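Local coordinates for protein monalysin (PDB 4MKQ) that forms pores in host cell membranes as a secreted, aerolysin-like toxin, damaging the Drosophila intestine and lysing cells, at the interface of chains A and B. Residues are numbered along the deposited sequence; one frame, centred on the assembly and turned at random. Chains: chain A/B, Monalysin.

The interface of chains A and B. Residues chain A 11-12, 14-15; chain B 37, 41, 52, 169.
A:Phe14, at the start of helix 13-20, lays its ring against the strands of chain B and hides 64 Å² there. B:Thr52, from strand 46-65, covers one face of the ring: its methyl CG2 stands over the ring centre, 3.6 Å from the centroid of A:Phe14, in a CH-pi contact. That methyl lies anti to the backbone N of B:Thr52 (OG1 chi1 -59°), which directs it over the ring face. At the CD2-CE2 rim B:Ile41 brings up the end of its side chain, with CD1 3.8 Å from CE2 of A:Phe14, the two side chains crossing at about a right angle. B:Tyr169 runs beside A:Phe14 and points the same way; its hydroxyl OH meets the phenyl edge in the ring plane, 3.8 Å from CD2 of A:Phe14. One face of the tyrosine ring is turned to the backbone of the helix, where the carbonyl O of A:Phe14 lies above it, offset toward the rim and 3.5 Å from CD2 of B:Tyr169. CD2 of B:Tyr169 also touches CA of A:Ala15.

B:Val37, which begins strand 37-43, uses both methyls. Its CG1 is anti to the carbonyl carbon (chi1 -63°), which puts CG2 of B:Val37 between the backbone N and the carbonyl carbon, 3.6 Å from CB of A:Phe14. CG1 of B:Val37 reaches CA of A:Gly12 at 3.7 Å, and also meets the carbonyl O of A:Lys11 in the loop and CB of A:Ala15 in the helix.

B:Tyr169 is the last residue of its chain, so the C-terminus of one copy joins neighbouring strands in gripping the other copy's helix. Carbon contacts make up most of what these side chains do across the patch, which recurs with the chains exchanged, giving a two-fold pairing of toxin cores lacking the membrane-spanning segment. Pro-monalysin forms an 18-mer of two disk-shaped nonamers held together by swapping of the N-terminal pro-peptides; this pairing may reflect part of the contact between disks, which the structure alone does not show.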
loop_
_atom_site.group_PDB
_atom_site.type_symbol
_atom_site.label_atom_id
_atom_site.label_comp_id
_atom_site.label_asym_id
_atom_site.label_seq_id
_atom_site.Cartn_x
_atom_site.Cartn_y
_atom_site.Cartn_z
ATOM N N LYS A 11 11.156 -1.702 25.072
ATOM C CA LYS A 11 11.615 -0.348 24.770
ATOM C C LYS A 11 12.483 -0.393 23.510
ATOM O O LYS A 11 13.437 -1.168 23.456
ATOM C CB LYS A 11 12.402 0.207 25.978
ATOM C CG LYS A 11 12.670 1.703 25.947
ATOM C CD LYS A 11 13.436 2.146 27.183
ATOM C CE LYS A 11 13.571 3.648 27.257
ATOM N NZ LYS A 11 14.421 4.072 28.401
ATOM N N GLY A 12 12.129 0.412 22.510
ATOM C CA GLY A 12 12.845 0.476 21.239
ATOM C C GLY A 12 12.205 -0.369 20.155
ATOM O O GLY A 12 11.837 -1.518 20.406
ATOM N N PHE A 14 13.072 -2.183 17.421
ATOM C CA PHE A 14 13.549 -3.538 17.152
ATOM C C PHE A 14 13.279 -4.512 18.290
ATOM O O PHE A 14 13.113 -5.699 18.020
ATOM C CB PHE A 14 15.031 -3.533 16.745
ATOM C CG PHE A 14 15.313 -3.225 15.289
ATOM C CD1 PHE A 14 14.753 -2.111 14.672
ATOM C CD2 PHE A 14 16.178 -4.020 14.550
ATOM C CE1 PHE A 14 15.021 -1.824 13.332
ATOM C CE2 PHE A 14 16.462 -3.719 13.214
ATOM C CZ PHE A 14 15.878 -2.625 12.615
ATOM N N ALA A 15 13.209 -4.023 19.551
ATOM C CA ALA A 15 12.908 -4.868 20.715
ATOM C C ALA A 15 11.432 -5.253 20.725
ATOM O O ALA A 15 11.109 -6.404 21.005
ATOM C CB ALA A 15 13.286 -4.164 22.008
ATOM N N VAL B 37 18.966 -0.829 21.346
ATOM C CA VAL B 37 18.450 -2.159 21.671
ATOM C C VAL B 37 19.510 -3.201 21.321
ATOM O O VAL B 37 20.482 -2.868 20.643
ATOM C CB VAL B 37 17.079 -2.465 20.991
ATOM C CG1 VAL B 37 15.998 -1.506 21.469
ATOM C CG2 VAL B 37 17.180 -2.460 19.468
ATOM N N ILE B 41 20.410 -10.229 14.508
ATOM C CA ILE B 41 20.163 -9.753 13.144
ATOM C C ILE B 41 21.002 -10.650 12.229
ATOM O O ILE B 41 22.189 -10.857 12.495
ATOM C CB ILE B 41 20.443 -8.225 12.956
ATOM C CG1 ILE B 41 19.327 -7.380 13.626
ATOM C CG2 ILE B 41 20.590 -7.854 11.465
ATOM C CD1 ILE B 41 19.583 -5.872 13.762
ATOM N N THR B 52 21.165 -1.804 17.968
ATOM C CA THR B 52 20.408 -1.028 16.982
ATOM C C THR B 52 19.812 0.218 17.608
ATOM O O THR B 52 19.222 0.144 18.683
ATOM C CB THR B 52 19.324 -1.918 16.330
ATOM O OG1 THR B 52 19.946 -3.035 15.696
ATOM C CG2 THR B 52 18.450 -1.165 15.324
ATOM N N TYR B 169 15.951 -8.756 22.791
ATOM C CA TYR B 169 14.974 -9.593 22.093
ATOM C C TYR B 169 15.574 -10.891 21.549
ATOM O O TYR B 169 16.746 -10.930 21.185
ATOM C CB TYR B 169 14.240 -8.792 20.998
ATOM C CG TYR B 169 15.108 -8.311 19.853
ATOM C CD1 TYR B 169 15.257 -9.071 18.699
ATOM C CD2 TYR B 169 15.723 -7.062 19.894
ATOM C CE1 TYR B 169 16.020 -8.617 17.626
ATOM C CE2 TYR B 169 16.501 -6.603 18.831
ATOM C CZ TYR B 169 16.645 -7.385 17.697
ATOM O OH TYR B 169 17.404 -6.940 16.643
#